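Local structure of polyketide synthase type I (Bacillus amyloliquefaciens, 5KKU) at residues A[11-16]-A[39-44]; A[129-134]-A[170-175]; A[150-155]-A[284-289]; A[181-186]-A[191-196]; A[264-267]-A[271-274]. The protein is an N-terminal dehydratase domain of the difficidin assembly line, a double-hotdog lyase that probably removes water from carrier-bound polyketide intermediates. All blocks are in the same frame, centred on the assembly; numbering follows the deposited sequence.

Interaction 1 (A[11-16]-A[39-44])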
# COMPACT_ATOMS: atom_id res chain seq x y z
N PHE A 11 17.30 8.92 -7.32
CA PHE A 11 16.29 9.91 -7.65
C PHE A 11 15.74 10.58 -6.39
O PHE A 11 15.57 9.93 -5.36
CB PHE A 11 15.15 9.28 -8.45
CG PHE A 11 15.56 8.81 -9.82
CD1 PHE A 11 15.65 9.70 -10.87
CD2 PHE A 11 15.86 7.48 -10.05
CE1 PHE A 11 16.02 9.27 -12.13
CE2 PHE A 11 16.24 7.04 -11.30
CZ PHE A 11 16.32 7.94 -12.35
N LEU A 12 15.46 11.87 -6.49
CA LEU A 12 14.93 12.63 -5.36
C LEU A 12 13.43 12.86 -5.37
O LEU A 12 12.95 13.43 -6.27
CB LEU A 12 15.57 13.99 -5.28
CG LEU A 12 15.00 14.93 -4.24
CD1 LEU A 12 15.32 14.46 -2.85
CD2 LEU A 12 15.42 16.35 -4.44
N GLN A 13 12.73 12.45 -4.32
CA GLN A 13 11.31 12.71 -4.20
C GLN A 13 11.00 13.47 -2.92
O GLN A 13 11.63 13.28 -1.96
CB GLN A 13 10.54 11.43 -4.22
CG GLN A 13 10.58 10.68 -5.52
CD GLN A 13 9.75 11.31 -6.56
OE1 GLN A 13 8.56 11.21 -6.52
NE2 GLN A 13 10.36 12.01 -7.44
N LYS A 14 10.00 14.32 -2.95
CA LYS A 14 9.66 15.12 -1.80
C LYS A 14 8.33 14.77 -1.16
O LYS A 14 7.34 14.80 -1.79
CB LYS A 14 9.63 16.58 -2.17
CG LYS A 14 10.85 17.03 -2.92
CD LYS A 14 10.93 18.53 -2.92
CE LYS A 14 12.27 18.99 -3.41
NZ LYS A 14 12.61 18.36 -4.70
N ILE A 15 8.32 14.44 0.10
CA ILE A 15 7.10 14.25 0.85
C ILE A 15 6.94 15.35 1.89
O ILE A 15 7.50 15.29 2.92
CB ILE A 15 7.07 12.90 1.56
CG1 ILE A 15 7.17 11.74 0.60
CG2 ILE A 15 5.82 12.76 2.39
CD1 ILE A 15 6.19 11.75 -0.53
N SER A 16 6.17 16.36 1.58
CA SER A 16 5.97 17.44 2.53
C SER A 16 4.87 17.18 3.54
O SER A 16 4.05 16.35 3.34
CB SER A 16 5.71 18.72 1.80
OG SER A 16 4.53 18.65 1.09
N ILE A 39 5.11 2.08 -3.49
CA ILE A 39 4.91 1.28 -4.67
C ILE A 39 4.61 2.18 -5.88
O ILE A 39 5.15 2.00 -6.94
CB ILE A 39 3.82 0.19 -4.48
CG1 ILE A 39 4.32 -0.94 -3.62
CG2 ILE A 39 3.34 -0.36 -5.80
CD1 ILE A 39 3.28 -1.88 -3.10
N ASP A 40 3.76 3.19 -5.68
CA ASP A 40 3.46 4.17 -6.72
C ASP A 40 4.69 4.95 -7.10
O ASP A 40 4.92 5.23 -8.22
CB ASP A 40 2.37 5.13 -6.28
CG ASP A 40 2.20 6.31 -7.21
OD1 ASP A 40 1.62 6.23 -8.26
OD2 ASP A 40 2.70 7.34 -6.87
N MET A 41 5.47 5.36 -6.13
CA MET A 41 6.66 6.14 -6.40
C MET A 41 7.60 5.40 -7.32
O MET A 41 8.11 5.99 -8.21
CB MET A 41 7.32 6.57 -5.08
CG MET A 41 8.71 7.15 -5.07
SD MET A 41 9.21 7.81 -3.48
CE MET A 41 7.86 8.83 -3.19
N LEU A 42 7.83 4.13 -7.06
CA LEU A 42 8.71 3.32 -7.86
C LEU A 42 8.24 3.20 -9.30
O LEU A 42 9.01 3.29 -10.18
CB LEU A 42 8.90 1.95 -7.26
CG LEU A 42 10.12 1.83 -6.40
CD1 LEU A 42 9.93 2.51 -5.09
CD2 LEU A 42 10.47 0.39 -6.20
N TYR A 43 6.96 3.03 -9.48
CA TYR A 43 6.38 2.96 -10.78
C TYR A 43 6.48 4.28 -11.54
O TYR A 43 6.69 4.25 -12.70
CB TYR A 43 4.94 2.47 -10.72
CG TYR A 43 4.78 0.99 -10.81
CD1 TYR A 43 4.79 0.35 -12.02
CD2 TYR A 43 4.65 0.21 -9.69
CE1 TYR A 43 4.66 -1.00 -12.09
CE2 TYR A 43 4.51 -1.13 -9.76
CZ TYR A 43 4.49 -1.71 -10.97
OH TYR A 43 4.38 -3.03 -11.06
N ARG A 44 6.33 5.41 -10.87
CA ARG A 44 6.47 6.67 -11.53
C ARG A 44 7.91 6.90 -11.97
O ARG A 44 8.13 7.37 -13.03
CB ARG A 44 6.04 7.85 -10.67
CG ARG A 44 4.62 7.86 -10.21
CD ARG A 44 4.27 9.15 -9.49
NE ARG A 44 5.39 9.71 -8.75
CZ ARG A 44 5.49 9.67 -7.45
NH1 ARG A 44 4.55 9.09 -6.78
NH2 ARG A 44 6.50 10.16 -6.84

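Interaction 2 (A[129-134]-A[170-175])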
# COMPACT_ATOMS: atom_id res chain seq x y z
N GLU A 129 -20.35 -8.60 -10.97
CA GLU A 129 -21.76 -8.57 -10.74
C GLU A 129 -22.30 -9.82 -10.06
O GLU A 129 -23.06 -9.71 -9.15
CB GLU A 129 -22.46 -8.47 -12.04
CG GLU A 129 -22.76 -7.15 -12.64
CD GLU A 129 -23.89 -7.35 -13.63
OE1 GLU A 129 -23.65 -7.34 -14.82
OE2 GLU A 129 -25.02 -7.59 -13.20
N ALA A 130 -21.91 -10.95 -10.55
CA ALA A 130 -22.36 -12.17 -9.99
C ALA A 130 -21.89 -12.38 -8.56
O ALA A 130 -22.60 -12.89 -7.79
CB ALA A 130 -21.97 -13.34 -10.86
N PHE A 131 -20.66 -11.97 -8.27
CA PHE A 131 -20.11 -12.05 -6.93
C PHE A 131 -20.93 -11.23 -5.97
O PHE A 131 -21.25 -11.67 -4.93
CB PHE A 131 -18.65 -11.62 -6.86
CG PHE A 131 -17.96 -12.05 -5.60
CD1 PHE A 131 -18.05 -11.30 -4.45
CD2 PHE A 131 -17.22 -13.19 -5.56
CE1 PHE A 131 -17.45 -11.71 -3.30
CE2 PHE A 131 -16.61 -13.59 -4.43
CZ PHE A 131 -16.71 -12.85 -3.29
N MET A 132 -21.24 -10.01 -6.35
CA MET A 132 -22.03 -9.11 -5.52
C MET A 132 -23.46 -9.58 -5.26
O MET A 132 -23.91 -9.55 -4.16
CB MET A 132 -22.06 -7.72 -6.11
CG MET A 132 -20.80 -6.90 -5.95
SD MET A 132 -20.82 -5.41 -6.95
CE MET A 132 -19.58 -4.43 -6.21
N LYS A 133 -24.15 -10.03 -6.30
CA LYS A 133 -25.52 -10.46 -6.21
C LYS A 133 -25.69 -11.77 -5.50
O LYS A 133 -26.68 -12.03 -4.96
CB LYS A 133 -26.16 -10.54 -7.57
CG LYS A 133 -26.38 -9.20 -8.21
CD LYS A 133 -26.86 -9.26 -9.62
CE LYS A 133 -27.47 -7.96 -10.03
NZ LYS A 133 -27.46 -7.76 -11.49
N ASN A 134 -24.66 -12.56 -5.47
CA ASN A 134 -24.73 -13.82 -4.82
C ASN A 134 -23.90 -13.92 -3.55
O ASN A 134 -23.69 -14.94 -3.05
CB ASN A 134 -24.41 -14.89 -5.81
CG ASN A 134 -25.33 -14.87 -6.99
OD1 ASN A 134 -26.50 -14.84 -6.87
ND2 ASN A 134 -24.77 -14.90 -8.12
N ASP A 170 -17.72 -17.21 3.45
CA ASP A 170 -16.68 -17.13 4.36
C ASP A 170 -15.31 -17.40 3.72
O ASP A 170 -14.35 -17.58 4.41
CB ASP A 170 -16.81 -17.88 5.66
CG ASP A 170 -16.84 -19.34 5.43
OD1 ASP A 170 -16.60 -19.78 4.29
OD2 ASP A 170 -17.12 -20.06 6.39
N LYS A 171 -15.26 -17.44 2.38
CA LYS A 171 -14.14 -18.11 1.73
C LYS A 171 -13.57 -17.01 0.83
O LYS A 171 -12.41 -17.00 0.55
CB LYS A 171 -14.60 -19.26 0.94
CG LYS A 171 -14.60 -20.57 1.67
CD LYS A 171 -14.58 -21.75 0.73
CE LYS A 171 -15.60 -22.79 1.09
NZ LYS A 171 -15.95 -23.73 -0.01
N GLU A 172 -14.39 -16.12 0.33
CA GLU A 172 -13.89 -15.09 -0.55
C GLU A 172 -14.37 -13.71 -0.18
O GLU A 172 -15.36 -13.55 0.41
CB GLU A 172 -14.30 -15.36 -1.99
CG GLU A 172 -13.78 -16.65 -2.59
CD GLU A 172 -14.49 -17.04 -3.87
OE1 GLU A 172 -14.28 -16.45 -4.90
OE2 GLU A 172 -15.28 -17.96 -3.83
N GLU A 173 -13.61 -12.72 -0.57
CA GLU A 173 -13.94 -11.35 -0.32
C GLU A 173 -13.73 -10.44 -1.52
O GLU A 173 -12.85 -10.63 -2.31
CB GLU A 173 -13.12 -10.86 0.86
CG GLU A 173 -13.30 -9.43 1.24
CD GLU A 173 -12.36 -9.00 2.33
OE1 GLU A 173 -11.54 -8.13 2.10
OE2 GLU A 173 -12.45 -9.52 3.42
N LEU A 174 -14.59 -9.43 -1.63
CA LEU A 174 -14.53 -8.46 -2.71
C LEU A 174 -14.79 -7.07 -2.15
O LEU A 174 -15.82 -6.82 -1.52
CB LEU A 174 -15.56 -8.79 -3.79
CG LEU A 174 -15.40 -8.07 -5.13
CD1 LEU A 174 -13.93 -7.98 -5.51
CD2 LEU A 174 -16.19 -8.78 -6.22
N MET A 175 -13.85 -6.15 -2.38
CA MET A 175 -13.98 -4.79 -1.87
C MET A 175 -14.18 -3.75 -2.98
O MET A 175 -13.26 -3.47 -3.75
CB MET A 175 -12.77 -4.42 -1.02
CG MET A 175 -12.75 -5.08 0.35
SD MET A 175 -11.37 -4.53 1.37
CE MET A 175 -9.98 -4.94 0.31

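Interaction 3 (A[150-155]-A[284-289])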
# COMPACT_ATOMS: atom_id res chain seq x y z
N ARG A 150 -10.04 2.25 15.61
CA ARG A 150 -9.96 1.83 16.97
C ARG A 150 -8.54 1.41 17.27
O ARG A 150 -8.15 1.37 18.39
CB ARG A 150 -11.09 0.85 17.34
CG ARG A 150 -11.06 -0.54 16.71
CD ARG A 150 -12.27 -1.40 17.04
NE ARG A 150 -13.28 -1.32 16.00
CZ ARG A 150 -13.45 -2.23 15.05
NH1 ARG A 150 -12.73 -3.30 15.03
NH2 ARG A 150 -14.35 -2.06 14.14
N SER A 151 -7.75 1.19 16.24
CA SER A 151 -6.34 1.06 16.41
C SER A 151 -5.59 2.40 16.20
O SER A 151 -4.44 2.42 15.96
CB SER A 151 -5.80 -0.17 15.66
OG SER A 151 -5.28 0.09 14.39
N HIS A 152 -6.30 3.50 16.33
CA HIS A 152 -5.77 4.86 16.31
C HIS A 152 -5.16 5.28 15.01
O HIS A 152 -4.27 6.06 14.96
CB HIS A 152 -4.81 5.14 17.45
CG HIS A 152 -5.46 5.03 18.78
ND1 HIS A 152 -5.36 3.92 19.55
CD2 HIS A 152 -6.30 5.87 19.42
CE1 HIS A 152 -6.07 4.08 20.65
NE2 HIS A 152 -6.66 5.26 20.59
N ILE A 153 -5.71 4.74 13.96
CA ILE A 153 -5.37 5.11 12.61
C ILE A 153 -6.52 5.90 11.98
O ILE A 153 -7.61 5.45 11.94
CB ILE A 153 -5.05 3.88 11.80
CG1 ILE A 153 -3.92 3.13 12.46
CG2 ILE A 153 -4.71 4.24 10.38
CD1 ILE A 153 -3.50 1.90 11.73
N GLU A 154 -6.28 7.10 11.53
CA GLU A 154 -7.35 7.89 11.03
C GLU A 154 -7.22 8.31 9.59
O GLU A 154 -6.37 9.08 9.23
CB GLU A 154 -7.61 9.10 11.90
CG GLU A 154 -8.01 8.82 13.32
CD GLU A 154 -9.46 8.40 13.54
OE1 GLU A 154 -10.38 8.94 12.92
OE2 GLU A 154 -9.68 7.56 14.39
N HIS A 155 -8.10 7.83 8.76
CA HIS A 155 -8.11 8.21 7.40
C HIS A 155 -8.95 9.43 7.15
O HIS A 155 -10.06 9.50 7.59
CB HIS A 155 -8.64 7.09 6.54
CG HIS A 155 -7.70 5.95 6.37
ND1 HIS A 155 -7.63 4.91 7.26
CD2 HIS A 155 -6.83 5.66 5.39
CE1 HIS A 155 -6.75 4.04 6.83
NE2 HIS A 155 -6.25 4.47 5.70
N VAL A 284 1.09 -4.80 15.74
CA VAL A 284 2.04 -4.01 16.51
C VAL A 284 1.47 -3.77 17.89
O VAL A 284 0.28 -3.65 18.00
CB VAL A 284 2.43 -2.70 15.81
CG1 VAL A 284 3.47 -1.95 16.59
CG2 VAL A 284 2.94 -2.99 14.42
N ARG A 285 2.29 -3.72 18.92
CA ARG A 285 1.83 -3.32 20.22
C ARG A 285 1.54 -1.83 20.17
O ARG A 285 2.27 -1.12 19.59
CB ARG A 285 2.96 -3.53 21.22
CG ARG A 285 3.14 -4.90 21.80
CD ARG A 285 1.81 -5.65 21.87
NE ARG A 285 0.75 -4.77 22.31
CZ ARG A 285 -0.41 -4.66 21.72
NH1 ARG A 285 -0.69 -5.39 20.65
NH2 ARG A 285 -1.30 -3.80 22.18
N GLN A 286 0.43 -1.32 20.65
CA GLN A 286 0.20 0.08 20.82
C GLN A 286 1.33 0.93 21.41
O GLN A 286 1.70 1.93 20.88
CB GLN A 286 -0.97 0.20 21.76
CG GLN A 286 -2.33 0.23 21.13
CD GLN A 286 -3.18 1.39 21.59
OE1 GLN A 286 -2.87 2.11 22.55
NE2 GLN A 286 -4.26 1.60 20.89
N ALA A 287 1.85 0.44 22.52
CA ALA A 287 2.84 1.13 23.24
C ALA A 287 4.15 1.24 22.49
O ALA A 287 4.79 2.25 22.53
CB ALA A 287 3.01 0.48 24.58
N ASN A 288 4.50 0.20 21.77
CA ASN A 288 5.63 0.22 20.88
C ASN A 288 5.45 1.22 19.71
O ASN A 288 6.34 1.97 19.40
CB ASN A 288 5.89 -1.16 20.32
CG ASN A 288 6.14 -2.20 21.38
OD1 ASN A 288 6.28 -1.92 22.54
ND2 ASN A 288 6.16 -3.43 20.95
N MET A 289 4.38 1.20 19.15
CA MET A 289 4.00 2.14 18.09
C MET A 289 3.97 3.58 18.59
O MET A 289 4.46 4.49 17.92
CB MET A 289 2.65 1.76 17.49
CG MET A 289 2.23 2.65 16.33
SD MET A 289 0.69 2.12 15.55
CE MET A 289 1.27 0.75 14.55

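Interaction 4 (A[181-186]-A[191-196])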
# COMPACT_ATOMS: atom_id res chain seq x y z
N ASP A 181 -13.96 12.63 -4.22
CA ASP A 181 -13.79 13.48 -5.36
C ASP A 181 -12.42 14.16 -5.38
O ASP A 181 -11.77 14.15 -6.37
CB ASP A 181 -14.90 14.50 -5.47
CG ASP A 181 -16.24 13.89 -5.88
OD1 ASP A 181 -16.33 13.02 -6.74
OD2 ASP A 181 -17.23 14.32 -5.32
N LEU A 182 -11.98 14.71 -4.25
CA LEU A 182 -10.63 15.22 -4.11
C LEU A 182 -9.54 14.23 -4.54
O LEU A 182 -8.70 14.55 -5.34
CB LEU A 182 -10.38 15.65 -2.69
CG LEU A 182 -8.96 16.04 -2.37
CD1 LEU A 182 -8.70 17.40 -2.96
CD2 LEU A 182 -8.76 16.08 -0.88
N ALA A 183 -9.61 13.01 -4.03
CA ALA A 183 -8.70 11.96 -4.41
C ALA A 183 -8.81 11.57 -5.84
O ALA A 183 -7.85 11.24 -6.45
CB ALA A 183 -8.90 10.76 -3.54
N GLU A 184 -10.00 11.67 -6.38
CA GLU A 184 -10.27 11.25 -7.72
C GLU A 184 -9.57 12.12 -8.74
O GLU A 184 -9.18 11.64 -9.76
CB GLU A 184 -11.76 11.18 -7.96
CG GLU A 184 -12.16 11.12 -9.40
CD GLU A 184 -11.52 9.98 -10.13
OE1 GLU A 184 -11.35 8.92 -9.54
OE2 GLU A 184 -11.17 10.17 -11.29
N GLY A 185 -9.39 13.39 -8.43
CA GLY A 185 -8.75 14.30 -9.33
C GLY A 185 -7.28 14.00 -9.58
O GLY A 185 -6.74 14.50 -10.49
N PHE A 186 -6.68 13.15 -8.76
CA PHE A 186 -5.29 12.83 -8.91
C PHE A 186 -5.04 11.44 -9.52
O PHE A 186 -3.93 11.07 -9.79
CB PHE A 186 -4.61 12.92 -7.57
CG PHE A 186 -4.52 14.30 -7.00
CD1 PHE A 186 -3.49 15.13 -7.31
CD2 PHE A 186 -5.46 14.74 -6.11
CE1 PHE A 186 -3.40 16.38 -6.78
CE2 PHE A 186 -5.38 15.97 -5.54
CZ PHE A 186 -4.35 16.80 -5.89
N LYS A 191 0.60 6.57 -10.95
CA LYS A 191 0.65 5.32 -11.63
C LYS A 191 -0.24 4.30 -10.93
O LYS A 191 -0.89 3.50 -11.57
CB LYS A 191 2.05 4.75 -11.62
CG LYS A 191 3.02 5.38 -12.58
CD LYS A 191 2.65 5.12 -14.01
CE LYS A 191 3.33 6.09 -14.93
NZ LYS A 191 3.71 5.51 -16.23
N ALA A 192 -0.29 4.36 -9.61
CA ALA A 192 -1.17 3.53 -8.81
C ALA A 192 -1.45 4.47 -7.65
O ALA A 192 -0.57 4.95 -7.02
CB ALA A 192 -0.56 2.20 -8.51
N HIS A 193 -2.71 4.77 -7.43
CA HIS A 193 -3.14 5.74 -6.47
C HIS A 193 -2.90 5.11 -5.11
O HIS A 193 -3.40 4.06 -4.83
CB HIS A 193 -4.63 6.06 -6.66
CG HIS A 193 -5.08 7.39 -6.12
ND1 HIS A 193 -5.08 7.70 -4.79
CD2 HIS A 193 -5.62 8.45 -6.74
CE1 HIS A 193 -5.57 8.90 -4.61
NE2 HIS A 193 -5.89 9.39 -5.78
N PRO A 194 -2.19 5.82 -4.27
CA PRO A 194 -1.88 5.37 -2.94
C PRO A 194 -3.11 5.10 -2.11
O PRO A 194 -3.09 4.19 -1.35
CB PRO A 194 -1.09 6.52 -2.38
CG PRO A 194 -0.38 7.03 -3.53
CD PRO A 194 -1.33 6.93 -4.66
N ALA A 195 -4.15 5.89 -2.28
CA ALA A 195 -5.40 5.65 -1.60
C ALA A 195 -5.95 4.27 -1.91
O ALA A 195 -6.33 3.56 -1.05
CB ALA A 195 -6.41 6.71 -1.91
N PHE A 196 -5.99 3.92 -3.19
CA PHE A 196 -6.37 2.61 -3.62
C PHE A 196 -5.48 1.52 -3.05
O PHE A 196 -5.98 0.55 -2.57
CB PHE A 196 -6.39 2.52 -5.13
CG PHE A 196 -7.69 2.94 -5.77
CD1 PHE A 196 -8.89 2.69 -5.18
CD2 PHE A 196 -7.68 3.55 -7.00
CE1 PHE A 196 -10.05 3.08 -5.76
CE2 PHE A 196 -8.83 3.93 -7.60
CZ PHE A 196 -10.02 3.70 -6.98

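Interaction 5 (A[264-267]-A[271-274])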
# COMPACT_ATOMS: atom_id res chain seq x y z
N THR A 264 -6.05 -9.70 -5.52
CA THR A 264 -6.04 -9.28 -6.90
C THR A 264 -6.97 -8.11 -7.08
O THR A 264 -8.03 -8.13 -6.56
CB THR A 264 -6.49 -10.40 -7.86
OG1 THR A 264 -5.74 -11.58 -7.62
CG2 THR A 264 -6.38 -9.96 -9.31
N ILE A 265 -6.57 -7.12 -7.83
CA ILE A 265 -7.38 -5.95 -8.06
C ILE A 265 -7.99 -6.02 -9.42
O ILE A 265 -7.30 -6.07 -10.37
CB ILE A 265 -6.60 -4.64 -7.87
CG1 ILE A 265 -5.91 -4.57 -6.53
CG2 ILE A 265 -7.53 -3.48 -7.94
CD1 ILE A 265 -5.23 -3.27 -6.22
N TYR A 266 -9.30 -6.04 -9.48
CA TYR A 266 -10.06 -6.08 -10.71
C TYR A 266 -10.69 -4.76 -11.10
O TYR A 266 -10.96 -3.98 -10.26
CB TYR A 266 -11.15 -7.13 -10.59
CG TYR A 266 -10.64 -8.52 -10.57
CD1 TYR A 266 -10.25 -9.17 -11.73
CD2 TYR A 266 -10.54 -9.20 -9.38
CE1 TYR A 266 -9.79 -10.45 -11.67
CE2 TYR A 266 -10.09 -10.47 -9.32
CZ TYR A 266 -9.70 -11.09 -10.46
OH TYR A 266 -9.25 -12.32 -10.32
N ASP A 267 -10.73 -4.55 -12.36
CA ASP A 267 -11.77 -3.82 -12.71
C ASP A 267 -12.99 -4.73 -12.66
O ASP A 267 -13.12 -5.86 -12.35
CB ASP A 267 -11.60 -2.99 -13.98
CG ASP A 267 -11.58 -3.80 -15.25
OD1 ASP A 267 -12.08 -4.90 -15.27
OD2 ASP A 267 -11.10 -3.30 -16.26
N ASN A 271 -11.33 -7.57 -15.63
CA ASN A 271 -9.93 -7.60 -15.99
C ASN A 271 -9.01 -7.45 -14.81
O ASN A 271 -9.32 -6.74 -13.91
CB ASN A 271 -9.64 -6.48 -16.96
CG ASN A 271 -10.51 -6.52 -18.17
OD1 ASN A 271 -10.58 -7.53 -18.84
ND2 ASN A 271 -11.18 -5.45 -18.44
N VAL A 272 -7.90 -8.15 -14.84
CA VAL A 272 -6.84 -7.98 -13.86
C VAL A 272 -6.12 -6.62 -13.94
O VAL A 272 -5.49 -6.33 -14.89
CB VAL A 272 -5.86 -9.16 -13.88
CG1 VAL A 272 -4.66 -8.88 -13.01
CG2 VAL A 272 -6.54 -10.42 -13.40
N LEU A 273 -6.20 -5.82 -12.91
CA LEU A 273 -5.49 -4.56 -12.92
C LEU A 273 -4.17 -4.71 -12.21
O LEU A 273 -3.20 -4.20 -12.67
CB LEU A 273 -6.27 -3.37 -12.35
CG LEU A 273 -7.75 -3.21 -12.59
CD1 LEU A 273 -8.41 -2.31 -11.59
CD2 LEU A 273 -8.10 -2.81 -14.00
N ALA A 274 -4.17 -5.43 -11.11
CA ALA A 274 -2.99 -5.67 -10.35
C ALA A 274 -2.98 -6.99 -9.60
O ALA A 274 -3.98 -7.50 -9.26
CB ALA A 274 -2.78 -4.51 -9.43

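Interaction 1 (A[11-16]-A[39-44])
The Arg44 guanidinium meets the side-chain amide of Gln13 at its edge, with the two planes 38° apart. Arg44 NH2 and Gln13 OE1 are modelled only 2.3 Å apart. The N-H...O angle of this hydrogen bond is only 118°, and a separation this short is doubtful. Asp40 OD2 lies at another part of the guanidinium edge and forms a salt bridge with Arg44 NH1. One face of the group rests over Met41 CA, 3.6 Å from the plane and offset toward the rim. Arg44 thus lies back along its own helix, where Asp40 balances its charge and Gln13 is a neutral neighbour.

Beside this polar pair, the thioether of Met41 meets the aliphatic part of Gln13 from the opposite direction. Met41 SD is 3.8 Å from Gln13 CG. Met41 CG stands anti to the backbone N (chi1 167°), which sends the chain out toward the strand. Its bent end brings CE within 4.3 Å of Ile15 CD1.

Strand 9-15 pairs with strand 73-83 in the N-terminal hotdog fold. Helix 37-49 lies against it, and Met41 also touches Val78 of strand 73-83. Farther round the helix, Leu42 packs on strands 86-97 and 107-116.

Interaction 2 (A[129-134]-A[170-175])
Apolar contact dominates here. The Phe131 ring reaches from its helix onto Leu174 and Glu172 of the strand. Phe131 CE1 lies 3.5 Å from Leu174 CB, an oblique approach to the ring. Leu174 CD2 touches the ring at Phe131 CD1, 3.6 Å away. The far end of the ring reaches the aliphatic base of Glu172, with Phe131 CZ 3.7 Å from Glu172 CB. Phe131 CG is anti to the backbone N (chi1 -164°), which extends the ring away from the helix toward the strand.

The polar part is slight. Glu172 OE1 lies at the ring edge, 3.7 Å from Phe131 CE2, and the carboxylate plane is turned 71° from the ring. That oxygen has a stronger partner in Tyr240 OH, a hydrogen bond that helps place the carboxylate beside the ring. No hydrogen bond joins the two segments.

One salt bridge lies within the helix, between Lys133 NZ and Glu129 OE2 at 3.0 Å.

A classic beta bulge, with Lys171 and Glu172 both facing Leu168, lies where strand 172-178 begins. This strand runs between strands 162-168 and 236-248 in the C-terminal hotdog fold. The directions of helical residues 129-133 and strand residues 172-175 differ by 108°. Phe131 also touches Leu168 of strand 162-168.

Interaction 3 (A[150-155]-A[284-289])
The closest polar approach is between His152 ND1 and Gln286 NE2, 2.9 Å apart. The amide nitrogen lies at the edge of the imidazole, near its plane. The amide itself is turned 69° from the ring, and the two side chains cross at about a right angle. Gln286 NE2 also lies 3.1 Å from His152 CE1, so it faces the ND1-CE1 side of the ring. The Gln286 chain bends at chi2 (-128°), which carries its amide from the start of the helix across to the histidine.

Other contacts of His152 are clearer. Its ring stacks with that of His28, and Gln286 touches the same His28. Its backbone has positive phi (64°), as the C-prime residue of the Schellman motif that ends helix 146-150. Here Ile153 N bonds to Ala148 O and His152 N to Arg149 O. On the other segment, Arg285 is the N-cap residue of helix 286-297.

The contact thus joins a helix end to a helix start at the surface. Beyond the Schellman turn, strand 153-155 pairs with strand 25-27. His155 NE2 is hydrogen-bonded to Asp198 OD2, and its ring meets that of His25 edge-to-face. His25 and Asp198 are the predicted proton acceptor and donor of a double-hotdog dehydratase.

Interaction 4 (A[181-186]-A[191-196])
This is a buried contact in the C-terminal hotdog fold, in which the N-cap residue His193 reaches back to residues 181-186. His193 NE2 donates to Ala183 O at 2.8 Å, with a moderately bent N-H...O angle of 144°. The donor sits above the carbonyl plane and does not point along a lone pair. Phe186 N also donates to Ala183 O, from the opposite face of that plane. The oxygen is therefore gripped by two bonds.

The other ring nitrogen works within its own segment. His193 ND1 accepts from Ala195 N at 3.2 Å, in the ring plane, and so caps the helix. With one nitrogen donating and the other accepting, the imidazole's rotation is fixed. Its CG lies anti to the backbone N (chi1 -158°), turning the ring toward the helix 181-184 side. Two carbon contacts flank the bond. Ala183 CB is 4.0 Å from His193 CE1, and Phe186 CB lies 4.2 Å from His193 NE2.

Phe158 and Phe190 also meet the His193 ring. Helix 194-200, which His193 caps, carries the predicted proton donor Asp198, about 8 Å from the His193 side chain. The Lys191 side chain packs on helix 37-49, and Ala192 N donates to Asp40 OD1 there.

Interaction 5 (A[264-267]-A[271-274])
Strands 258-266 and 272-283 form a beta hairpin, and this contact is its turn end, with a classic beta bulge. Ile265 and Ala274 are an antiparallel hydrogen-bonded pair. Ile265 N donates to Ala274 O at 3.0 Å, and Ala274 N returns a bond to Ile265 O. The same Ile265 O also accepts from Leu273 N at 2.8 Å. Leu273 and Ala274 thus both face Ile265, and the register shifts by one. Tyr266 then pairs with Val272 as a non-hydrogen-bonded pair.

Nearer the turn, Asp267 and Asn271 clasp each other. Asp267 N donates to Asn271 O at 3.0 Å. Asn271 N reaches Asp267 OD1 at 2.8 Å, coming from above the carboxylate plane. Asn271 ND2 meets the syn lone pair of Asp267 OD2 at 3.1 Å, a nearly straight bond (165°). Asp267 CG sits between its backbone N and carbonyl carbon (chi1 71°), which turns the carboxylate toward the other strand. The carboxylate and amide planes are 66° apart.

At the bulge Leu273 lies over the opposite strand, its CG 3.3 Å from Asp267 N. On the face of Tyr266 and Val272, Val272 CG2 meets Tyr266 CE1 at 3.7 Å. Thr264 CG2 lies over one face of the Tyr266 ring, offset toward the rim.

Tyr266 OH bonds to Lys124 O. Strand 258-266 continues the sheet to strand 236-248, where Ile265 and Leu273 touch Ile237. Strand 272-283 pairs on to strand 219-229, and Ala274 packs on Phe227 and Met229.

Overall arrangement
Along the chain, interaction 1 closes first, within the N-terminal hotdog region, and the others follow in or at the C-terminal one. Interactions 2 and 3 alternate their segments, while both segments of interactions 4 and 5 fall between those of interaction 3. Interactions 1 and 2 lie on opposite sides of the centre, 34 Å apart between centres. Interactions 1 and 4 touch directly: Asp40 of helix 37-49 meets the backbone of Lys191 and Ala192, linking the two hotdog regions. Interactions 2 and 5 reach the same sheet, with strand 236-248 between strands 172-178 and 258-266. Interaction 3 includes His155, which touches both His25 and Asp198. In interaction 4, His193 caps the helix that carries Asp198.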